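Local coordinates for PTS-dependent dihydroxyacetone kinase operon regulatory protein (Escherichia coli, PDB 4LRZ) that acts as a transcription regulator that activates the dhaKLM operon from a sigma-70 promoter and represses its own expression, at residues T115-L120 / V128-D133; V216-E221 / L225-A230; L54-A59 / G186-T191; A69-A74 / A172-L177; Q260-A265 / T297-L302. All coordinates share one frame; numbering follows the deposited sequence. Where two conformers were deposited one is given.

Contact 1: T115-L120 / V128-D133; sequences TCALSL and VKTMAD
The flat groups that meet Ala117 and Thr130 are peptides, not rings. The Cys116-Ala117 peptide turns its N-H edge to Thr130: Ala117 N donates to Thr130 OG1 at 3.0 Å, with an N-H...O angle of 160°. Thr130 CG2 sits to one face of the same peptide, 3.5 Å from Ala117 N. The methyl of Ala117 sits above the oxygen end of the Val128 carbonyl plane, with Ala117 CB 3.4 Å from Val128 O. Thr130 takes a chi1 of 55°, which sets OG1 between its backbone N and carbonyl carbon and turns it to the helix start. Cys116 is the N-cap of helix 117-124, so the N-H of Ala117 belongs to the first turn, where no preceding turn supplies a carbonyl. This is the GAF domain of the sensor region. The helix runs into strand 128-131, an outermost strand of the five-stranded antiparallel sheet within this chain. A valine in place of Thr130 would have no hydroxyl, and the buried N-H of Ala117 would probably lose its acceptor. Farther along the helix the contact turns apolar. Leu120 CD1 lies 3.9 Å from Val128 CG1, and the two side chains cross obliquely. Leu15 of helix 14-26 touches both. Phe145 of the neighbouring strand 143-151 packs against Cys116 and Ala117.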
# COMPACT_ATOMS: atom_id res chain seq x y z
N THR F 115 -25.06 -16.72 16.39
CA THR F 115 -23.65 -16.96 16.34
C THR F 115 -23.27 -17.54 14.99
O THR F 115 -23.79 -18.62 14.60
CB THR F 115 -23.25 -18.00 17.39
OG1 THR F 115 -23.86 -17.67 18.64
CG2 THR F 115 -21.71 -18.08 17.54
N CYS F 116 -22.35 -16.83 14.34
CA CYS F 116 -21.89 -17.08 12.98
C CYS F 116 -20.69 -16.20 12.69
O CYS F 116 -20.67 -15.02 13.03
CB CYS F 116 -23.01 -16.76 11.97
SG CYS F 116 -22.63 -17.31 10.30
N ALA F 117 -19.69 -16.77 12.03
CA ALA F 117 -18.50 -16.04 11.63
C ALA F 117 -18.85 -14.68 10.95
O ALA F 117 -18.17 -13.66 11.17
CB ALA F 117 -17.65 -16.92 10.71
N LEU F 118 -19.91 -14.67 10.14
CA LEU F 118 -20.34 -13.47 9.42
C LEU F 118 -20.39 -12.26 10.35
O LEU F 118 -20.06 -11.12 9.91
CB LEU F 118 -21.72 -13.68 8.81
CG LEU F 118 -21.86 -14.68 7.69
CD1 LEU F 118 -23.24 -14.67 7.09
CD2 LEU F 118 -20.81 -14.33 6.58
N SER F 119 -20.81 -12.47 11.61
CA SER F 119 -20.75 -11.36 12.61
C SER F 119 -19.63 -11.49 13.61
O SER F 119 -19.08 -10.50 14.05
CB SER F 119 -22.09 -11.19 13.38
OG SER F 119 -22.44 -12.35 14.13
N LEU F 120 -19.31 -12.70 14.01
CA LEU F 120 -18.38 -12.88 15.13
C LEU F 120 -16.99 -12.35 14.77
O LEU F 120 -16.20 -11.97 15.65
CB LEU F 120 -18.29 -14.34 15.46
CG LEU F 120 -18.42 -14.80 16.88
CD1 LEU F 120 -17.72 -16.17 16.98
CD2 LEU F 120 -17.93 -13.76 17.96
N VAL F 128 -12.31 -15.61 11.92
CA VAL F 128 -13.09 -16.61 12.68
C VAL F 128 -13.83 -17.58 11.75
O VAL F 128 -14.31 -17.22 10.68
CB VAL F 128 -14.15 -15.90 13.65
CG1 VAL F 128 -15.07 -16.90 14.25
CG2 VAL F 128 -13.46 -15.15 14.82
N LYS F 129 -13.94 -18.82 12.20
CA LYS F 129 -14.66 -19.87 11.48
C LYS F 129 -15.72 -20.53 12.38
O LYS F 129 -15.40 -20.97 13.47
CB LYS F 129 -13.67 -20.97 11.12
CG LYS F 129 -14.30 -22.13 10.34
CD LYS F 129 -13.26 -23.23 10.06
CE LYS F 129 -13.78 -24.21 9.04
NZ LYS F 129 -12.64 -24.89 8.29
N THR F 130 -16.95 -20.68 11.90
CA THR F 130 -17.96 -21.40 12.67
C THR F 130 -18.52 -22.51 11.75
O THR F 130 -18.71 -22.27 10.55
CB THR F 130 -19.09 -20.48 13.13
OG1 THR F 130 -19.63 -19.81 12.00
CG2 THR F 130 -18.60 -19.39 14.09
N MET F 131 -18.72 -23.71 12.30
CA MET F 131 -19.18 -24.86 11.51
C MET F 131 -20.33 -25.56 12.21
O MET F 131 -20.35 -25.59 13.41
CB MET F 131 -18.09 -25.93 11.38
CG MET F 131 -16.75 -25.45 10.93
SD MET F 131 -15.62 -26.86 10.85
CE MET F 131 -16.56 -28.01 9.85
N ALA F 132 -21.25 -26.13 11.45
CA ALA F 132 -22.24 -27.07 11.94
C ALA F 132 -22.95 -26.47 13.16
O ALA F 132 -23.36 -25.30 13.10
CB ALA F 132 -21.56 -28.39 12.27
N ASP F 133 -23.02 -27.24 14.24
CA ASP F 133 -23.79 -26.88 15.44
C ASP F 133 -23.10 -25.91 16.42
O ASP F 133 -23.64 -25.65 17.50
CB ASP F 133 -24.33 -28.14 16.17
CG ASP F 133 -23.23 -29.04 16.74
OD1 ASP F 133 -22.06 -29.02 16.27
OD2 ASP F 133 -23.55 -29.82 17.67

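Contact 2: V216-E221 / L225-A230; sequences VISWDE and LQFINA
Strands 216-219 and 225-228 run antiparallel at 167°, with Ile217 and Ile228 a non-hydrogen-bonded pair and Ser218 and Phe227 a hydrogen-bonded one. Ser218 N donates to Phe227 O at 2.8 Å. Ser218 O takes a short, nearly straight bond from Gln226 N at 2.6 Å and a weak one from Phe227 N at 3.4 Å. Gln226 and Phe227 thus both face Ser218, a classic beta bulge that shifts the register by one before Trp219 meets Leu225. Nearer the other end, Asn229 N donates to Val216 O. This hairpin makes the first two strands of the PAS fold, and strand 225-228 lies at an edge of its sheet within this chain. On one face the Phe227 ring lies flat against Ser218. Ser218 CB makes a CH-pi contact over the ring, 3.4 Å from its centroid and displaced from its centre. A chi1 of 48° folds the ring back across the neighbouring strand. Val216 CG2 approaches the ring edge in its plane, 3.6 Å from Phe227 CE1. Ser218 OG also brushes the ring, but its bond goes to Phe299 O. On the other face Ile217 CG2 packs closely on Leu225 CD1 at 3.4 Å. Ile217 and Ile228 run alongside each other in the same direction, with their CG1 atoms 3.7 Å apart. Leu209 of helix 174-211 and Gln204 of the second subunit touch Phe227.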
# COMPACT_ATOMS: atom_id res chain seq x y z
N VAL F 216 12.90 29.77 -8.64
CA VAL F 216 13.46 28.49 -8.21
C VAL F 216 13.57 27.43 -9.29
O VAL F 216 12.68 27.26 -10.13
CB VAL F 216 12.92 27.94 -6.82
CG1 VAL F 216 11.75 28.71 -6.30
CG2 VAL F 216 12.68 26.40 -6.83
N ILE F 217 14.70 26.73 -9.25
CA ILE F 217 14.99 25.62 -10.13
C ILE F 217 15.48 24.53 -9.21
O ILE F 217 16.26 24.79 -8.29
CB ILE F 217 16.10 26.02 -11.11
CG1 ILE F 217 15.55 26.96 -12.16
CG2 ILE F 217 16.62 24.84 -11.88
CD1 ILE F 217 16.42 28.17 -12.38
N SER F 218 15.03 23.31 -9.43
CA SER F 218 15.47 22.22 -8.59
C SER F 218 15.70 20.97 -9.38
O SER F 218 14.87 20.58 -10.24
CB SER F 218 14.46 21.95 -7.50
OG SER F 218 14.89 20.88 -6.68
N TRP F 219 16.81 20.30 -9.08
CA TRP F 219 17.11 19.07 -9.77
C TRP F 219 17.49 17.87 -8.88
O TRP F 219 17.80 18.01 -7.69
CB TRP F 219 18.10 19.30 -10.92
CG TRP F 219 19.45 19.73 -10.48
CD1 TRP F 219 20.52 18.92 -10.23
CD2 TRP F 219 19.90 21.07 -10.23
NE1 TRP F 219 21.60 19.66 -9.85
CE2 TRP F 219 21.26 20.99 -9.84
CE3 TRP F 219 19.30 22.33 -10.32
CZ2 TRP F 219 22.02 22.12 -9.54
CZ3 TRP F 219 20.05 23.46 -10.01
CH2 TRP F 219 21.41 23.34 -9.62
N ASP F 220 17.45 16.71 -9.54
CA ASP F 220 17.66 15.35 -9.04
C ASP F 220 19.11 15.03 -8.75
O ASP F 220 19.97 15.74 -9.22
CB ASP F 220 17.31 14.40 -10.21
CG ASP F 220 16.18 13.56 -9.87
OD1 ASP F 220 15.68 12.79 -10.70
OD2 ASP F 220 15.81 13.66 -8.70
N GLU F 221 19.36 13.91 -8.04
CA GLU F 221 20.75 13.36 -7.91
C GLU F 221 21.16 12.74 -9.23
O GLU F 221 22.32 12.38 -9.42
CB GLU F 221 20.89 12.29 -6.82
CG GLU F 221 20.24 10.93 -7.15
CD GLU F 221 18.71 10.90 -6.92
OE1 GLU F 221 18.13 11.93 -6.50
OE2 GLU F 221 18.08 9.85 -7.16
N LEU F 225 15.67 17.89 -13.90
CA LEU F 225 15.01 19.05 -13.33
C LEU F 225 13.66 18.59 -12.78
O LEU F 225 12.92 17.87 -13.48
CB LEU F 225 14.83 20.10 -14.43
CG LEU F 225 14.04 21.33 -14.02
CD1 LEU F 225 15.06 22.38 -13.64
CD2 LEU F 225 13.26 21.85 -15.13
N GLN F 226 13.38 18.92 -11.52
CA GLN F 226 12.16 18.45 -10.88
C GLN F 226 11.10 19.53 -10.84
O GLN F 226 9.92 19.21 -10.95
CB GLN F 226 12.39 17.88 -9.46
CG GLN F 226 13.31 16.66 -9.45
CD GLN F 226 12.79 15.57 -10.36
OE1 GLN F 226 13.38 15.32 -11.43
NE2 GLN F 226 11.67 14.93 -9.98
N PHE F 227 11.52 20.77 -10.62
CA PHE F 227 10.60 21.89 -10.64
C PHE F 227 11.29 23.19 -10.97
O PHE F 227 12.50 23.36 -10.73
CB PHE F 227 9.74 22.04 -9.36
CG PHE F 227 10.50 21.96 -8.04
CD1 PHE F 227 11.05 23.10 -7.44
CD2 PHE F 227 10.55 20.74 -7.33
CE1 PHE F 227 11.70 23.03 -6.18
CE2 PHE F 227 11.21 20.62 -6.10
CZ PHE F 227 11.78 21.77 -5.51
N ILE F 228 10.50 24.10 -11.55
CA ILE F 228 10.93 25.45 -11.88
C ILE F 228 9.69 26.34 -11.84
O ILE F 228 8.64 25.98 -12.39
CB ILE F 228 11.62 25.50 -13.28
CG1 ILE F 228 12.16 26.88 -13.59
CG2 ILE F 228 10.65 25.05 -14.41
CD1 ILE F 228 13.01 26.93 -14.87
N ASN F 229 9.77 27.50 -11.20
CA ASN F 229 8.59 28.37 -11.14
C ASN F 229 8.62 29.39 -12.27
O ASN F 229 9.64 29.51 -12.94
CB ASN F 229 8.31 28.98 -9.75
CG ASN F 229 9.40 29.94 -9.25
OD1 ASN F 229 9.28 30.45 -8.14
ND2 ASN F 229 10.48 30.13 -10.00
N ALA F 230 7.51 30.09 -12.50
CA ALA F 230 7.43 31.09 -13.57
C ALA F 230 8.58 32.09 -13.54
O ALA F 230 9.16 32.39 -14.58
CB ALA F 230 6.06 31.83 -13.54

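Contact 3: L54-A59 / G186-T191; sequences LTLGQA and GNLLLT
Leu56 leaves its helix toward the long helix 174-211 and fits one methyl between Leu188 and Leu189. This is a helix-to-helix contact within the GAF domain, between helix 51-66 and the helix that runs on toward the PAS fold. It is small and wholly apolar across the two segments, with no hydrogen bond. Leu56 has its CG anti to the carbonyl carbon (chi1 -67°), and its chain is extended, which carries CD1 out to the other helix. Leu188 also starts out toward Leu56, but CB is the part that touches. Leu189 leaves its backbone at an angle, then swings its branch in from the next position along the helix. Both are slanted against the Leu56 side chain. One methyl of Leu56 thus touches two successive leucines. Other chains close in around it. Leu188 packs on Asn187 of the second subunit, and Thr191 meets Thr191 of that subunit, so the two copies of the long helix come together here. Polar side chains of another protein's chain pack on Leu56 and on Leu188. Leu56 CD1 is 3.7 Å from Leu188 CB and 3.6 Å from Leu189 CD2.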
# COMPACT_ATOMS: atom_id res chain seq x y z
N LEU F 54 -15.48 -1.59 -1.78
CA LEU F 54 -16.21 -2.56 -2.59
C LEU F 54 -15.50 -2.93 -3.85
O LEU F 54 -15.37 -4.11 -4.19
CB LEU F 54 -17.58 -2.02 -3.05
CG LEU F 54 -18.79 -2.65 -2.42
CD1 LEU F 54 -20.07 -2.12 -3.05
CD2 LEU F 54 -18.71 -4.19 -2.46
N THR F 55 -15.09 -1.92 -4.59
CA THR F 55 -14.54 -2.17 -5.89
C THR F 55 -13.25 -2.96 -5.72
O THR F 55 -12.99 -3.87 -6.50
CB THR F 55 -14.33 -0.90 -6.71
OG1 THR F 55 -13.20 -0.21 -6.21
CG2 THR F 55 -15.54 -0.01 -6.60
N LEU F 56 -12.50 -2.67 -4.66
CA LEU F 56 -11.25 -3.37 -4.36
C LEU F 56 -11.56 -4.80 -3.93
O LEU F 56 -10.97 -5.77 -4.42
CB LEU F 56 -10.50 -2.64 -3.27
CG LEU F 56 -9.93 -1.24 -3.55
CD1 LEU F 56 -9.20 -0.79 -2.31
CD2 LEU F 56 -8.92 -1.26 -4.72
N GLY F 57 -12.55 -4.93 -3.06
CA GLY F 57 -13.00 -6.23 -2.60
C GLY F 57 -13.52 -7.15 -3.69
O GLY F 57 -13.28 -8.36 -3.62
N GLN F 58 -14.26 -6.60 -4.64
CA GLN F 58 -14.92 -7.40 -5.70
C GLN F 58 -13.87 -7.96 -6.70
O GLN F 58 -13.98 -9.11 -7.15
CB GLN F 58 -15.99 -6.56 -6.44
CG GLN F 58 -17.31 -6.35 -5.66
CD GLN F 58 -18.32 -5.38 -6.35
OE1 GLN F 58 -19.52 -5.61 -6.28
NE2 GLN F 58 -17.83 -4.32 -6.98
N ALA F 59 -12.85 -7.15 -7.03
CA ALA F 59 -11.75 -7.61 -7.90
C ALA F 59 -10.99 -8.78 -7.26
O ALA F 59 -10.70 -9.80 -7.92
CB ALA F 59 -10.79 -6.45 -8.24
N GLY F 186 -7.65 -4.18 2.84
CA GLY F 186 -7.12 -3.21 3.80
C GLY F 186 -5.90 -2.46 3.31
O GLY F 186 -5.88 -1.20 3.24
N ASN F 187 -4.87 -3.17 2.91
CA ASN F 187 -3.67 -2.47 2.55
C ASN F 187 -3.84 -1.64 1.29
O ASN F 187 -3.18 -0.61 1.13
CB ASN F 187 -2.48 -3.42 2.49
CG ASN F 187 -2.11 -3.95 3.86
OD1 ASN F 187 -2.31 -3.27 4.87
ND2 ASN F 187 -1.62 -5.16 3.90
N LEU F 188 -4.75 -2.07 0.43
CA LEU F 188 -5.00 -1.34 -0.77
C LEU F 188 -5.71 -0.02 -0.44
O LEU F 188 -5.50 0.96 -1.13
CB LEU F 188 -5.81 -2.15 -1.72
CG LEU F 188 -5.21 -2.87 -2.93
CD1 LEU F 188 -3.77 -2.63 -3.26
CD2 LEU F 188 -5.61 -4.34 -2.92
N LEU F 189 -6.54 -0.00 0.61
CA LEU F 189 -7.19 1.24 1.01
C LEU F 189 -6.11 2.16 1.57
O LEU F 189 -6.11 3.35 1.29
CB LEU F 189 -8.29 1.02 2.05
CG LEU F 189 -9.55 0.29 1.54
CD1 LEU F 189 -10.42 -0.13 2.75
CD2 LEU F 189 -10.37 1.12 0.55
N LEU F 190 -5.18 1.59 2.30
CA LEU F 190 -4.04 2.34 2.78
C LEU F 190 -3.16 2.93 1.66
O LEU F 190 -2.69 4.09 1.79
CB LEU F 190 -3.20 1.44 3.68
CG LEU F 190 -1.93 2.04 4.26
CD1 LEU F 190 -2.32 3.07 5.29
CD2 LEU F 190 -1.09 0.91 4.92
N THR F 191 -2.96 2.18 0.57
CA THR F 191 -2.14 2.72 -0.51
C THR F 191 -2.89 3.84 -1.25
O THR F 191 -2.26 4.81 -1.61
CB THR F 191 -1.51 1.67 -1.49
OG1 THR F 191 -2.45 1.32 -2.49
CG2 THR F 191 -1.09 0.42 -0.78

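Contact 4: A69-A74 / A172-L177; sequences APRECA and AADLPL
Arg71 reaches from the loop before strand 74-79 to grip Asp174 of the long helix 174-211. It is a two-nitrogen salt bridge, and it ties that helix to the loop within the GAF domain. Arg71 CB points toward the helix but makes no close contact with it. CG stands anti to the backbone N, with chi1 at 158°, which sends the chain toward Asp174. On the way the side chain lies against Leu163 and Cys165 of strand 157-166. After a bend at chi3 the guanidinium arrives, with Cys73 CB over one face near its rim. The group then meets the carboxylate end-on, one nitrogen to each oxygen. NH2 donates to OD2 within the guanidinium plane, from the syn side but tilted out of the carboxylate plane. The two flat groups are turned 33° against each other, and NH1 donates to OD1 from above the carboxylate plane. The carboxylate is further fixed by Thr171, whose OG1 bonds to Asp174 OD1. Ala172 of the second subunit packs on Arg71, which places the pair near the subunit boundary. Arg71 NH1 to Asp174 OD1 is 2.8 Å, as is Arg71 NH2 to Asp174 OD2, but the second bond is the straighter, at 174°.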
# COMPACT_ATOMS: atom_id res chain seq x y z
N ALA F 69 -12.36 -22.31 -8.45
CA ALA F 69 -13.40 -23.04 -9.20
C ALA F 69 -12.78 -24.30 -9.85
O ALA F 69 -11.68 -24.19 -10.44
CB ALA F 69 -14.03 -22.12 -10.27
N PRO F 70 -13.45 -25.47 -9.78
CA PRO F 70 -14.78 -25.84 -9.27
C PRO F 70 -14.78 -26.23 -7.79
O PRO F 70 -13.85 -26.90 -7.31
CB PRO F 70 -15.17 -27.07 -10.10
CG PRO F 70 -13.80 -27.64 -10.62
CD PRO F 70 -12.71 -26.67 -10.24
N ARG F 71 -15.83 -25.80 -7.09
CA ARG F 71 -15.93 -25.91 -5.65
C ARG F 71 -17.33 -25.40 -5.25
O ARG F 71 -17.81 -24.42 -5.80
CB ARG F 71 -14.84 -25.06 -5.01
CG ARG F 71 -15.15 -24.67 -3.61
CD ARG F 71 -13.94 -24.46 -2.71
NE ARG F 71 -14.33 -24.90 -1.36
CZ ARG F 71 -13.87 -24.41 -0.22
NH1 ARG F 71 -12.98 -23.40 -0.21
NH2 ARG F 71 -14.29 -24.93 0.91
N GLU F 72 -18.01 -26.09 -4.33
CA GLU F 72 -19.30 -25.60 -3.80
C GLU F 72 -19.07 -24.58 -2.70
O GLU F 72 -18.97 -24.94 -1.52
CB GLU F 72 -20.15 -26.77 -3.27
CG GLU F 72 -20.78 -27.69 -4.34
CD GLU F 72 -21.38 -28.98 -3.76
OE1 GLU F 72 -20.81 -30.07 -4.02
OE2 GLU F 72 -22.43 -28.94 -3.04
N CYS F 73 -18.96 -23.30 -3.06
CA CYS F 73 -18.74 -22.28 -2.07
C CYS F 73 -19.14 -20.90 -2.59
O CYS F 73 -19.39 -20.72 -3.76
CB CYS F 73 -17.29 -22.25 -1.57
SG CYS F 73 -16.18 -21.36 -2.65
N ALA F 74 -19.22 -19.94 -1.68
CA ALA F 74 -19.63 -18.60 -2.01
C ALA F 74 -18.73 -17.68 -1.24
O ALA F 74 -18.30 -17.99 -0.12
CB ALA F 74 -21.07 -18.40 -1.58
N ALA F 172 -9.01 -26.61 5.26
CA ALA F 172 -8.13 -25.94 6.21
C ALA F 172 -7.56 -24.59 5.70
O ALA F 172 -7.07 -23.76 6.47
CB ALA F 172 -6.99 -26.91 6.61
N ALA F 173 -7.61 -24.37 4.39
CA ALA F 173 -7.12 -23.14 3.80
C ALA F 173 -8.16 -22.01 3.67
O ALA F 173 -7.82 -20.90 3.28
CB ALA F 173 -6.48 -23.43 2.41
N ASP F 174 -9.42 -22.32 3.99
CA ASP F 174 -10.52 -21.36 3.89
C ASP F 174 -10.34 -20.12 4.77
O ASP F 174 -10.50 -18.98 4.31
CB ASP F 174 -11.85 -22.06 4.17
CG ASP F 174 -12.19 -23.13 3.10
OD1 ASP F 174 -11.43 -23.27 2.12
OD2 ASP F 174 -13.22 -23.85 3.24
N LEU F 175 -10.01 -20.34 6.02
CA LEU F 175 -9.86 -19.23 6.96
C LEU F 175 -8.67 -18.30 6.62
O LEU F 175 -8.85 -17.08 6.41
CB LEU F 175 -9.77 -19.79 8.38
CG LEU F 175 -9.86 -18.79 9.53
CD1 LEU F 175 -11.11 -17.91 9.44
CD2 LEU F 175 -9.85 -19.55 10.87
N PRO F 176 -7.44 -18.86 6.52
CA PRO F 176 -6.30 -18.00 6.12
C PRO F 176 -6.53 -17.30 4.79
O PRO F 176 -6.02 -16.21 4.59
CB PRO F 176 -5.11 -18.97 6.11
CG PRO F 176 -5.67 -20.29 5.93
CD PRO F 176 -7.03 -20.27 6.66
N LEU F 177 -7.35 -17.86 3.91
CA LEU F 177 -7.68 -17.20 2.66
C LEU F 177 -8.50 -15.91 2.84
O LEU F 177 -8.21 -14.89 2.22
CB LEU F 177 -8.39 -18.15 1.71
CG LEU F 177 -8.85 -17.53 0.37
CD1 LEU F 177 -7.70 -17.14 -0.57
CD2 LEU F 177 -9.78 -18.48 -0.35

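Contact 5: Q260-A265 / T297-L302; sequences QAIKQA and TSFILL
Phe299 drives its ring end toward Ile262, and this is the close part of the contact. Phe299 CZ lies 3.3 Å from Ile262 O, a carbonyl near the C-terminal end of helix 256-264. The oxygen approaches the ring obliquely. Beside it, Ile262 CG2 stands 4.3 Å from Phe299 CE2, a looser apolar touch. Phe299 has CG anti to its carbonyl carbon, with chi1 at -65°, which projects the ring off strand 296-304 to the helix. Around this point the packing continues into the sheet. Trp219 meets the Phe299 ring and also touches Ile262, while Leu288 of strand 281-293 packs on Phe299. The helix thus lies over one face of the antiparallel PAS sheet.

The other side is loose. Ala265 leaves the helix with a positive phi of 46° and reaches the ring only through its backbone. Its CA lies at the ring edge, 4.4 Å from Phe299 CE1. Ala265 CB and Thr297 CG2 are also 4.4 Å apart, at a partly exposed margin. Lys263 and Gln264 point away from the strand and are exposed, as is Gln260. An alanine in place of Phe299 would probably leave a gap under the helix end and take from Ile262 and Trp219 the ring they both pack on.

No hydrogen bond joins the two segments. The helix is therefore held to the strand here by side-chain packing and by a close, oblique approach of the Ile262 carbonyl oxygen to Phe299 CZ.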
# COMPACT_ATOMS: atom_id res chain seq x y z
N GLN F 260 31.58 24.53 -9.09
CA GLN F 260 32.44 24.12 -7.99
C GLN F 260 31.55 23.65 -6.85
O GLN F 260 31.55 22.46 -6.51
CB GLN F 260 33.35 25.28 -7.55
CG GLN F 260 34.36 24.93 -6.44
CD GLN F 260 35.42 26.01 -6.24
OE1 GLN F 260 35.81 26.71 -7.19
NE2 GLN F 260 35.90 26.15 -5.01
N ALA F 261 30.77 24.58 -6.30
CA ALA F 261 29.84 24.29 -5.21
C ALA F 261 29.00 23.03 -5.45
O ALA F 261 28.88 22.20 -4.54
CB ALA F 261 28.96 25.51 -4.91
N ILE F 262 28.45 22.88 -6.66
CA ILE F 262 27.63 21.71 -7.03
C ILE F 262 28.36 20.36 -6.96
O ILE F 262 27.76 19.36 -6.57
CB ILE F 262 26.98 21.89 -8.43
CG1 ILE F 262 25.74 22.78 -8.33
CG2 ILE F 262 26.63 20.52 -9.05
CD1 ILE F 262 25.46 23.61 -9.56
N LYS F 263 29.64 20.35 -7.33
CA LYS F 263 30.51 19.17 -7.21
C LYS F 263 30.87 18.89 -5.74
O LYS F 263 31.01 17.74 -5.33
CB LYS F 263 31.77 19.38 -8.06
CG LYS F 263 32.86 18.33 -7.90
CD LYS F 263 33.72 18.21 -9.16
CE LYS F 263 32.92 17.60 -10.31
NZ LYS F 263 33.78 17.32 -11.49
N GLN F 264 30.99 19.97 -4.98
CA GLN F 264 31.48 19.99 -3.60
C GLN F 264 30.34 19.86 -2.57
O GLN F 264 30.60 19.85 -1.35
CB GLN F 264 32.19 21.33 -3.40
CG GLN F 264 33.49 21.32 -2.63
CD GLN F 264 34.01 22.75 -2.43
OE1 GLN F 264 34.93 23.19 -3.13
NE2 GLN F 264 33.40 23.48 -1.50
N ALA F 265 29.09 19.76 -3.07
CA ALA F 265 27.85 19.71 -2.26
C ALA F 265 27.83 20.77 -1.16
O ALA F 265 27.35 20.52 -0.05
CB ALA F 265 27.60 18.31 -1.69
N THR F 297 22.71 13.51 -3.76
CA THR F 297 22.43 14.88 -3.41
C THR F 297 21.57 15.50 -4.50
O THR F 297 21.82 15.28 -5.67
CB THR F 297 23.74 15.70 -3.20
OG1 THR F 297 24.62 14.95 -2.36
CG2 THR F 297 23.46 17.07 -2.57
N SER F 298 20.54 16.21 -4.08
CA SER F 298 19.68 17.01 -4.93
C SER F 298 19.96 18.47 -4.59
O SER F 298 20.55 18.76 -3.52
CB SER F 298 18.21 16.70 -4.63
OG SER F 298 17.84 15.44 -5.14
N PHE F 299 19.51 19.37 -5.46
CA PHE F 299 19.77 20.79 -5.30
C PHE F 299 18.56 21.67 -5.49
O PHE F 299 17.67 21.36 -6.26
CB PHE F 299 20.89 21.23 -6.24
CG PHE F 299 22.22 20.60 -5.93
CD1 PHE F 299 23.05 21.14 -4.94
CD2 PHE F 299 22.63 19.43 -6.59
CE1 PHE F 299 24.28 20.55 -4.63
CE2 PHE F 299 23.87 18.82 -6.29
CZ PHE F 299 24.69 19.39 -5.30
N ILE F 300 18.52 22.76 -4.74
CA ILE F 300 17.62 23.84 -5.05
C ILE F 300 18.42 25.10 -5.30
O ILE F 300 19.34 25.40 -4.54
CB ILE F 300 16.62 24.14 -3.94
CG1 ILE F 300 15.70 22.95 -3.74
CG2 ILE F 300 15.80 25.41 -4.32
CD1 ILE F 300 14.70 23.17 -2.62
N LEU F 301 18.08 25.80 -6.36
CA LEU F 301 18.71 27.07 -6.69
C LEU F 301 17.66 28.13 -6.72
O LEU F 301 16.68 28.03 -7.46
CB LEU F 301 19.44 26.98 -8.03
CG LEU F 301 20.02 28.26 -8.61
CD1 LEU F 301 21.24 28.71 -7.81
CD2 LEU F 301 20.40 28.04 -10.05
N LEU F 302 17.86 29.14 -5.89
CA LEU F 302 16.98 30.29 -5.84
C LEU F 302 17.59 31.53 -6.47
O LEU F 302 18.76 31.87 -6.24
CB LEU F 302 16.54 30.60 -4.42
CG LEU F 302 15.78 29.46 -3.78
CD1 LEU F 302 16.67 28.72 -2.83
CD2 LEU F 302 14.65 30.02 -3.03

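Overall arrangement
The contacts fall into two domains of the sensor region. Contacts 1, 3 and 4 lie in the GAF domain, and contacts 2 and 5 in the PAS fold. Along the chain contact 1 is nested inside contact 4, and contact 4 inside contact 3; contacts 2 and 5 follow in series. Contacts 3 and 4 share helix 174-211, with centres about 20 Å apart. That long helix links the GAF domain to strand 215-219 of the PAS fold. Contacts 2 and 5 share one sheet through neighbouring strands 215-219 and 296-304, with centres about 12 Å apart. Contacts 1 and 5 are about 63 Å apart between centres. Contacts 2 to 5 all touch the second copy of this protein.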